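Local coordinates for pyrroline-5-carboxylate reductase catalytic N-terminal domain-containing protein (Sinorhizobium meliloti, PDB 4HUJ) that is of unknown function but probably binds a dinucleotide cofactor through a Rossmann-type domain and may act as an oxidoreductase, at residues R41-I47 and L185-F191; N149-V155 and L212-N216; K162-V168 and N216-D220. One frame throughout, in Å; residues are numbered along the deposited sequence.

Contact 1: R41-I47 and L185-F191; sequences RFTAAQI and LISSLGF
With CG anti to its own carbonyl carbon (chi1 -67°), Leu189 carries its isobutyl group over the Phe42 ring, where CD2, the branch off the extended line to CD1, meets one face, while Leu185, whose CG lies anti to the backbone N (chi1 168°), brings CD1 to the far end of the same ring. Leu189 CD2 stands 4.0 Å from the centroid of the Phe42 ring, close to the ring normal but displaced toward the rim, a CH-pi contact. Leu185 CD1 approaches Phe42 CZ to 3.7 Å. The aromatic side chain of helix 32-44 thus rests on two leucines one helical turn apart, and branched leucine tips suit a flat partner. From the loop after that helix, Ile47 reaches in with CD1, which meets Leu189 CD2 at 3.7 Å and also touches Ser188 CB. Ala45 is small enough to let the two helix ends close in: its CB lies 3.5 Å from Ser188 O. Both helices finish here in Schellman motifs, Gln46 and Gly190 being the residues of positive phi; at Gly190 a side chain would be jammed against the preceding carbonyl.

Arg41 plays a double part. Its aliphatic CD meets the edge of the Phe191 ring, 3.7 Å from CE1, and bends at chi2 and chi3 carry the guanidinium onward. There NH1 donates to a water, and NH2 is held by Ala157 O. Helix 32-44 of the probable dinucleotide-binding, Rossmann-type half is joined in this way to the end of helix 176-188. Apolar contacts make the join, and the water links the two helix ends, giving Arg41 O a second partner beside Ala45 N and bonding Leu189 O at 2.6 Å. Because NH1 donates to the water, both of its protons are left for these carbonyls.

Contact 2: N149-V155 and L212-N216; sequences NTLPAAV and LVALN
One backbone hydrogen bond ties Thr150 to the tight turn opposite: Ala214 N donates to Thr150 O at 2.7 Å, with an N-H...O angle of 149° and the donor in the carbonyl plane. The turn itself, type II from Leu212 to Leu215, puts Ala214 at its third position with positive phi, a conformation that glycine favours and alanine takes less readily, and its amide is turned toward the 149-155 segment.

Van der Waals contacts extend the join to both sides of this bond. Thr150 CB packs against Leu212 O at 4.0 Å, and Val213 CG2 lies near Asn149 ND2, an amide nitrogen whose hydrogen bond goes to Gln206 O. Farther along, Asn216 lays its amide oxygen against apolar carbons: OD1 is 3.6 Å from Leu151 CD2 and equally far from Val155 CG1. Val155 comes from the opposite direction, with CG1 anti to its backbone N (chi1 -180°); both methyls face the same side of the amide, CG1 nearest OD1 and CG2 about equally near OD1 and ND2. An alanine at Val155 would lose both methyls, and the Asn216 amide would probably be freer to turn.

Pro152 stands at the N-cap position, right before helix 153-156. The whole is a loop-to-loop join, a beta turn hydrogen-bonded to the connection between strand 143-147 and helix 153-156.

Contact 3: K162-V168 and N216-D220; sequences KGTGSRV and NLLKD
A short antiparallel beta ladder joins the start of strand 166-173 to the C-terminal strand 218-219. Ser166 and Lys219 form its hydrogen-bonded pair: Lys219 N donates to Ser166 O at 2.8 Å, and Ser166 N returns a bond to Lys219 O at 3.0 Å, the donor standing above the carbonyl plane. One step on, Arg167 faces Leu218 as a non-hydrogen-bonded pair, and Val168 N reaches Leu217 O at 2.9 Å. Strand 218-219 is thereby added to the mixed sheet beside 166-173, which pairs with 192-195 as well.

Glycine suits the place of Gly165 because the backbone angles there would jam a CB against the preceding carbonyl, and that CB would also clash with Leu218 CB; its CA instead lies 3.2 Å from Lys219 O. With CG anti to the backbone N (chi1 -176°) and bends at chi2 and chi3, Arg167 folds its guanidinium in between Asn216 and Leu218. Leu218 CD2 lies over one face of it, 3.5 Å from NH1, and Asn216 CB covers the other. From the guanidinium's edge NH1 gives a weak bond to Leu217 O, an acceptor it shares with Val168 N. Beyond the ladder, a water donates to Val168 O and accepts from Leu217 N at 2.9 Å.

From the N terminus, residues 41-47 at the end of helix 32-44 come first and await 185-191, so contact 1 closes a loop of 137 residues. Within that loop lie 149-155 and 162-168, whose partners, 212-216 and 216-220, follow it; contacts 2 and 3, closing loops of 56 and 47 residues, therefore both cross contact 1, while contact 3 starts inside the loop of contact 2 and both end on the same stretch, at Asn216. They also adjoin through Leu151 CD1, 3.7 Å from Arg167 CG. Contact 1 meets contact 3 where Phe191 packs on Arg167, but does not touch contact 2. Together they tie the probable Rossmann-type half, helix 176-188 and the C-terminal tail around strand 166-173.

Contact 1: R41-I47 and L185-F191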
loop_
_atom_site.group_PDB
_atom_site.type_symbol
_atom_site.label_atom_id
_atom_site.label_comp_id
_atom_site.label_asym_id
_atom_site.label_seq_id
_atom_site.Cartn_x
_atom_site.Cartn_y
_atom_site.Cartn_z
ATOM N N ARG A 41 -11.360 3.320 -2.118
ATOM C CA ARG A 41 -11.174 2.595 -3.366
ATOM C C ARG A 41 -11.598 1.131 -3.262
ATOM O O ARG A 41 -12.192 0.599 -4.194
ATOM C CB ARG A 41 -9.731 2.722 -3.857
ATOM C CG ARG A 41 -9.380 4.117 -4.360
ATOM C CD ARG A 41 -10.262 4.491 -5.548
ATOM N NE ARG A 41 -11.287 5.487 -5.234
ATOM C CZ ARG A 41 -12.516 5.502 -5.749
ATOM N NH1 ARG A 41 -12.925 4.527 -6.557
ATOM N NH2 ARG A 41 -13.357 6.479 -5.424
ATOM N N PHE A 42 -11.289 0.488 -2.138
ATOM C CA PHE A 42 -11.715 -0.896 -1.902
ATOM C C PHE A 42 -13.246 -0.993 -1.888
ATOM O O PHE A 42 -13.833 -1.896 -2.504
ATOM C CB PHE A 42 -11.112 -1.436 -0.602
ATOM C CG PHE A 42 -9.743 -2.052 -0.771
ATOM C CD1 PHE A 42 -9.595 -3.431 -0.863
ATOM C CD2 PHE A 42 -8.605 -1.252 -0.843
ATOM C CE1 PHE A 42 -8.331 -4.012 -1.017
ATOM C CE2 PHE A 42 -7.342 -1.814 -1.001
ATOM C CZ PHE A 42 -7.199 -3.198 -1.083
ATOM N N THR A 43 -13.877 -0.034 -1.215
ATOM C CA THR A 43 -15.333 0.041 -1.110
ATOM C C THR A 43 -16.000 0.246 -2.469
ATOM O O THR A 43 -16.946 -0.470 -2.811
ATOM C CB THR A 43 -15.756 1.138 -0.114
ATOM O OG1 THR A 43 -15.216 0.819 1.168
ATOM C CG2 THR A 43 -17.280 1.241 -0.003
ATOM N N ALA A 44 -15.494 1.200 -3.247
ATOM C CA ALA A 44 -16.044 1.474 -4.572
ATOM C C ALA A 44 -15.928 0.253 -5.487
ATOM O O ALA A 44 -16.813 0.003 -6.309
ATOM C CB ALA A 44 -15.372 2.681 -5.194
ATOM N N ALA A 45 -14.848 -0.513 -5.320
ATOM C CA ALA A 45 -14.606 -1.718 -6.120
ATOM C C ALA A 45 -15.237 -2.988 -5.529
ATOM O O ALA A 45 -15.111 -4.076 -6.108
ATOM C CB ALA A 45 -13.110 -1.918 -6.326
ATOM N N GLN A 46 -15.901 -2.840 -4.383
ATOM C CA GLN A 46 -16.548 -3.951 -3.670
ATOM C C GLN A 46 -15.577 -5.104 -3.371
ATOM O O GLN A 46 -15.904 -6.287 -3.539
ATOM C CB GLN A 46 -17.807 -4.425 -4.422
ATOM C CG GLN A 46 -18.852 -3.325 -4.619
ATOM C CD GLN A 46 -20.029 -3.739 -5.497
ATOM O OE1 GLN A 46 -19.908 -4.606 -6.363
ATOM N NE2 GLN A 46 -21.172 -3.102 -5.283
ATOM N N ILE A 47 -14.375 -4.732 -2.931
ATOM C CA ILE A 47 -13.351 -5.681 -2.524
ATOM C C ILE A 47 -13.247 -5.650 -0.999
ATOM O O ILE A 47 -12.805 -4.647 -0.426
ATOM C CB ILE A 47 -11.967 -5.362 -3.173
ATOM C CG1 ILE A 47 -12.059 -5.414 -4.703
ATOM C CG2 ILE A 47 -10.893 -6.321 -2.660
ATOM C CD1 ILE A 47 -10.871 -4.784 -5.423
ATOM N N LEU A 185 -4.676 -6.587 -7.993
ATOM C CA LEU A 185 -5.425 -5.765 -7.044
ATOM C C LEU A 185 -5.654 -4.375 -7.615
ATOM O O LEU A 185 -6.770 -3.852 -7.564
ATOM C CB LEU A 185 -4.691 -5.662 -5.700
ATOM C CG LEU A 185 -5.233 -4.609 -4.722
ATOM C CD1 LEU A 185 -6.668 -4.912 -4.302
ATOM C CD2 LEU A 185 -4.335 -4.486 -3.509
ATOM N N ILE A 186 -4.584 -3.786 -8.154
ATOM C CA ILE A 186 -4.631 -2.440 -8.724
ATOM C C ILE A 186 -5.666 -2.346 -9.846
ATOM O O ILE A 186 -6.474 -1.413 -9.879
ATOM C CB ILE A 186 -3.221 -1.982 -9.185
ATOM C CG1 ILE A 186 -2.351 -1.682 -7.954
ATOM C CG2 ILE A 186 -3.308 -0.761 -10.107
ATOM C CD1 ILE A 186 -0.843 -1.551 -8.234
ATOM N N SER A 187 -5.649 -3.332 -10.743
ATOM C CA SER A 187 -6.614 -3.410 -11.845
ATOM C C SER A 187 -8.041 -3.560 -11.337
ATOM O O SER A 187 -8.964 -2.922 -11.859
ATOM C CB SER A 187 -6.272 -4.578 -12.775
ATOM O OG SER A 187 -5.125 -4.283 -13.550
ATOM N N SER A 188 -8.209 -4.390 -10.312
ATOM C CA SER A 188 -9.518 -4.636 -9.709
ATOM C C SER A 188 -10.077 -3.396 -9.028
ATOM O O SER A 188 -11.288 -3.197 -8.995
ATOM C CB SER A 188 -9.452 -5.799 -8.718
ATOM O OG SER A 188 -9.252 -7.020 -9.405
ATOM N N LEU A 189 -9.183 -2.568 -8.486
ATOM C CA LEU A 189 -9.556 -1.285 -7.895
ATOM C C LEU A 189 -9.901 -0.217 -8.938
ATOM O O LEU A 189 -10.345 0.870 -8.581
ATOM C CB LEU A 189 -8.435 -0.778 -6.974
ATOM C CG LEU A 189 -8.134 -1.563 -5.693
ATOM C CD1 LEU A 189 -6.866 -1.031 -5.046
ATOM C CD2 LEU A 189 -9.292 -1.503 -4.704
ATOM N N GLY A 190 -9.690 -0.525 -10.220
ATOM C CA GLY A 190 -10.020 0.399 -11.316
ATOM C C GLY A 190 -8.869 1.235 -11.854
ATOM O O GLY A 190 -9.041 2.037 -12.782
ATOM N N PHE A 191 -7.695 1.062 -11.262
ATOM C CA PHE A 191 -6.485 1.743 -11.717
ATOM C C PHE A 191 -5.791 0.948 -12.818
ATOM O O PHE A 191 -6.099 -0.227 -13.051
ATOM C CB PHE A 191 -5.524 1.952 -10.542
ATOM C CG PHE A 191 -6.040 2.893 -9.491
ATOM C CD1 PHE A 191 -6.905 2.441 -8.496
ATOM C CD2 PHE A 191 -5.640 4.224 -9.477
ATOM C CE1 PHE A 191 -7.376 3.304 -7.512
ATOM C CE2 PHE A 191 -6.113 5.105 -8.493
ATOM C CZ PHE A 191 -6.981 4.643 -7.513
HETATM O O HOH W 1 -12.032 1.769 -6.826
#

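Contact 2: N149-V155 and L212-N216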
loop_
_atom_site.group_PDB
_atom_site.type_symbol
_atom_site.label_atom_id
_atom_site.label_comp_id
_atom_site.label_asym_id
_atom_site.label_seq_id
_atom_site.Cartn_x
_atom_site.Cartn_y
_atom_site.Cartn_z
ATOM N N ASN A 149 2.596 4.492 -3.314
ATOM C CA ASN A 149 3.373 5.598 -2.747
ATOM C C ASN A 149 3.416 6.825 -3.663
ATOM O O ASN A 149 3.926 7.878 -3.285
ATOM C CB ASN A 149 4.809 5.141 -2.478
ATOM C CG ASN A 149 5.610 4.980 -3.759
ATOM O OD1 ASN A 149 5.311 4.116 -4.579
ATOM N ND2 ASN A 149 6.623 5.826 -3.943
ATOM N N THR A 150 2.884 6.684 -4.873
ATOM C CA THR A 150 3.148 7.663 -5.920
ATOM C C THR A 150 2.136 8.796 -5.995
ATOM O O THR A 150 2.447 9.865 -6.518
ATOM C CB THR A 150 3.231 6.985 -7.287
ATOM O OG1 THR A 150 2.110 6.103 -7.427
ATOM C CG2 THR A 150 4.527 6.175 -7.390
ATOM N N LEU A 151 0.928 8.565 -5.499
ATOM C CA LEU A 151 -0.123 9.557 -5.646
ATOM C C LEU A 151 -0.517 10.200 -4.324
ATOM O O LEU A 151 -0.580 9.521 -3.299
ATOM C CB LEU A 151 -1.350 8.933 -6.318
ATOM C CG LEU A 151 -1.161 8.376 -7.733
ATOM C CD1 LEU A 151 -2.483 7.841 -8.237
ATOM C CD2 LEU A 151 -0.609 9.445 -8.681
ATOM N N PRO A 152 -0.805 11.516 -4.354
ATOM C CA PRO A 152 -1.430 12.165 -3.218
ATOM C C PRO A 152 -2.751 11.472 -2.890
ATOM O O PRO A 152 -3.437 11.005 -3.797
ATOM C CB PRO A 152 -1.716 13.586 -3.729
ATOM C CG PRO A 152 -0.844 13.767 -4.899
ATOM C CD PRO A 152 -0.651 12.427 -5.503
ATOM N N ALA A 153 -3.092 11.423 -1.606
ATOM C CA ALA A 153 -4.334 10.815 -1.147
ATOM C C ALA A 153 -5.569 11.343 -1.880
ATOM O O ALA A 153 -6.470 10.570 -2.203
ATOM C CB ALA A 153 -4.478 10.986 0.351
ATOM N N ALA A 154 -5.606 12.646 -2.163
ATOM C CA ALA A 154 -6.771 13.240 -2.830
ATOM C C ALA A 154 -6.951 12.697 -4.249
ATOM O O ALA A 154 -8.079 12.586 -4.741
ATOM C CB ALA A 154 -6.673 14.761 -2.843
ATOM N N VAL A 155 -5.835 12.350 -4.895
ATOM C CA VAL A 155 -5.872 11.743 -6.226
ATOM C C VAL A 155 -6.260 10.264 -6.109
ATOM O O VAL A 155 -7.137 9.798 -6.835
ATOM C CB VAL A 155 -4.531 11.913 -6.993
ATOM C CG1 VAL A 155 -4.604 11.268 -8.382
ATOM C CG2 VAL A 155 -4.169 13.388 -7.130
ATOM N N LEU A 212 8.529 9.846 -11.211
ATOM C CA LEU A 212 7.184 9.260 -11.296
ATOM C C LEU A 212 6.324 9.493 -10.061
ATOM O O LEU A 212 5.129 9.183 -10.062
ATOM C CB LEU A 212 7.232 7.770 -11.648
ATOM C CG LEU A 212 7.876 7.431 -12.993
ATOM C CD1 LEU A 212 7.755 5.938 -13.284
ATOM C CD2 LEU A 212 7.304 8.260 -14.154
ATOM N N VAL A 213 6.923 10.046 -9.015
ATOM C CA VAL A 213 6.175 10.371 -7.797
ATOM C C VAL A 213 5.393 11.665 -8.004
ATOM O O VAL A 213 5.936 12.659 -8.505
ATOM C CB VAL A 213 7.099 10.456 -6.561
ATOM C CG1 VAL A 213 6.322 10.886 -5.322
ATOM C CG2 VAL A 213 7.761 9.115 -6.314
ATOM N N ALA A 214 4.111 11.623 -7.639
ATOM C CA ALA A 214 3.190 12.759 -7.724
ATOM C C ALA A 214 2.882 13.152 -9.165
ATOM O O ALA A 214 2.513 14.297 -9.448
ATOM C CB ALA A 214 3.709 13.952 -6.913
ATOM N N LEU A 215 3.034 12.194 -10.073
ATOM C CA LEU A 215 2.763 12.425 -11.480
ATOM C C LEU A 215 1.431 11.773 -11.825
ATOM O O LEU A 215 1.273 10.557 -11.684
ATOM C CB LEU A 215 3.901 11.859 -12.340
ATOM C CG LEU A 215 3.851 12.057 -13.860
ATOM C CD1 LEU A 215 4.041 13.525 -14.232
ATOM C CD2 LEU A 215 4.932 11.206 -14.514
ATOM N N ASN A 216 0.467 12.592 -12.246
ATOM C CA ASN A 216 -0.854 12.087 -12.608
ATOM C C ASN A 216 -0.932 11.719 -14.082
ATOM O O ASN A 216 -0.908 12.596 -14.959
ATOM C CB ASN A 216 -1.946 13.105 -12.265
ATOM C CG ASN A 216 -2.006 13.430 -10.788
ATOM O OD1 ASN A 216 -1.615 12.628 -9.943
ATOM N ND2 ASN A 216 -2.518 14.619 -10.470
#

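Contact 3: K162-V168 and N216-D220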
loop_
_atom_site.group_PDB
_atom_site.type_symbol
_atom_site.label_atom_id
_atom_site.label_comp_id
_atom_site.label_asym_id
_atom_site.label_seq_id
_atom_site.Cartn_x
_atom_site.Cartn_y
_atom_site.Cartn_z
ATOM N N LYS A 162 -11.568 7.982 -15.727
ATOM C CA LYS A 162 -11.825 9.353 -16.173
ATOM C C LYS A 162 -12.287 9.430 -17.628
ATOM O O LYS A 162 -11.812 10.275 -18.400
ATOM C CB LYS A 162 -10.602 10.248 -15.949
ATOM C CG LYS A 162 -10.184 10.359 -14.500
ATOM C CD LYS A 162 -10.070 11.816 -14.073
ATOM C CE LYS A 162 -9.446 11.947 -12.691
ATOM N NZ LYS A 162 -9.904 10.898 -11.727
ATOM N N GLY A 163 -13.214 8.544 -17.989
ATOM C CA GLY A 163 -13.790 8.516 -19.331
ATOM C C GLY A 163 -12.823 8.027 -20.388
ATOM O O GLY A 163 -13.028 6.967 -20.977
ATOM N N THR A 164 -11.777 8.811 -20.638
ATOM C CA THR A 164 -10.748 8.451 -21.608
ATOM C C THR A 164 -9.455 8.103 -20.868
ATOM O O THR A 164 -8.417 8.744 -21.057
ATOM C CB THR A 164 -10.522 9.578 -22.660
ATOM O OG1 THR A 164 -11.771 9.920 -23.279
ATOM C CG2 THR A 164 -9.529 9.147 -23.754
ATOM N N GLY A 165 -9.533 7.094 -20.005
ATOM C CA GLY A 165 -8.345 6.568 -19.341
ATOM C C GLY A 165 -8.524 6.236 -17.872
ATOM O O GLY A 165 -9.403 6.778 -17.194
ATOM N N SER A 166 -7.674 5.338 -17.389
ATOM C CA SER A 166 -7.648 4.956 -15.983
ATOM C C SER A 166 -6.385 5.491 -15.327
ATOM O O SER A 166 -5.309 5.447 -15.924
ATOM C CB SER A 166 -7.707 3.437 -15.835
ATOM O OG SER A 166 -8.930 2.934 -16.351
ATOM N N ARG A 167 -6.534 5.988 -14.102
ATOM C CA ARG A 167 -5.419 6.527 -13.324
ATOM C C ARG A 167 -4.308 5.488 -13.172
ATOM O O ARG A 167 -4.563 4.339 -12.812
ATOM C CB ARG A 167 -5.917 7.000 -11.951
ATOM C CG ARG A 167 -4.859 7.671 -11.060
ATOM C CD ARG A 167 -4.278 8.933 -11.719
ATOM N NE ARG A 167 -5.270 10.005 -11.863
ATOM C CZ ARG A 167 -5.243 10.935 -12.821
ATOM N NH1 ARG A 167 -4.293 10.931 -13.750
ATOM N NH2 ARG A 167 -6.180 11.876 -12.859
ATOM N N VAL A 168 -3.072 5.908 -13.438
ATOM C CA VAL A 168 -1.929 5.003 -13.416
ATOM C C VAL A 168 -1.333 4.875 -12.022
ATOM O O VAL A 168 -1.062 5.883 -11.353
ATOM C CB VAL A 168 -0.825 5.456 -14.408
ATOM C CG1 VAL A 168 0.461 4.634 -14.232
ATOM C CG2 VAL A 168 -1.334 5.353 -15.839
ATOM N N ASN A 216 0.467 12.592 -12.246
ATOM C CA ASN A 216 -0.854 12.087 -12.608
ATOM C C ASN A 216 -0.932 11.719 -14.082
ATOM O O ASN A 216 -0.908 12.596 -14.959
ATOM C CB ASN A 216 -1.946 13.105 -12.265
ATOM C CG ASN A 216 -2.006 13.430 -10.788
ATOM O OD1 ASN A 216 -1.615 12.628 -9.943
ATOM N ND2 ASN A 216 -2.518 14.619 -10.470
ATOM N N LEU A 217 -1.012 10.418 -14.340
ATOM C CA LEU A 217 -1.146 9.899 -15.694
ATOM C C LEU A 217 -2.371 9.007 -15.839
ATOM O O LEU A 217 -2.873 8.452 -14.854
ATOM C CB LEU A 217 0.106 9.112 -16.092
ATOM C CG LEU A 217 1.469 9.796 -15.969
ATOM C CD1 LEU A 217 2.558 8.790 -16.317
ATOM C CD2 LEU A 217 1.547 11.030 -16.868
ATOM N N LEU A 218 -2.835 8.875 -17.081
ATOM C CA LEU A 218 -3.921 7.963 -17.427
ATOM C C LEU A 218 -3.451 6.970 -18.477
ATOM O O LEU A 218 -2.603 7.297 -19.313
ATOM C CB LEU A 218 -5.115 8.736 -18.001
ATOM C CG LEU A 218 -5.768 9.816 -17.142
ATOM C CD1 LEU A 218 -6.750 10.589 -18.013
ATOM C CD2 LEU A 218 -6.468 9.208 -15.927
ATOM N N LYS A 219 -3.997 5.760 -18.432
ATOM C CA LYS A 219 -3.784 4.792 -19.507
ATOM C C LYS A 219 -5.083 4.725 -20.293
ATOM O O LYS A 219 -6.119 4.336 -19.741
ATOM C CB LYS A 219 -3.406 3.410 -18.963
ATOM C CG LYS A 219 -2.998 2.416 -20.055
ATOM C CD LYS A 219 -2.699 1.023 -19.507
ATOM C CE LYS A 219 -2.181 0.109 -20.623
ATOM N NZ LYS A 219 -1.956 -1.285 -20.143
ATOM N N ASP A 220 -5.036 5.133 -21.560
ATOM C CA ASP A 220 -6.248 5.194 -22.379
ATOM C C ASP A 220 -6.401 3.981 -23.293
ATOM O O ASP A 220 -7.510 3.693 -23.765
ATOM C CB ASP A 220 -6.328 6.508 -23.178
ATOM C CG ASP A 220 -5.169 6.690 -24.157
ATOM O OD1 ASP A 220 -4.041 6.215 -23.884
ATOM O OD2 ASP A 220 -5.390 7.334 -25.209
HETATM O O HOH W 2 -0.731 8.494 -12.245
#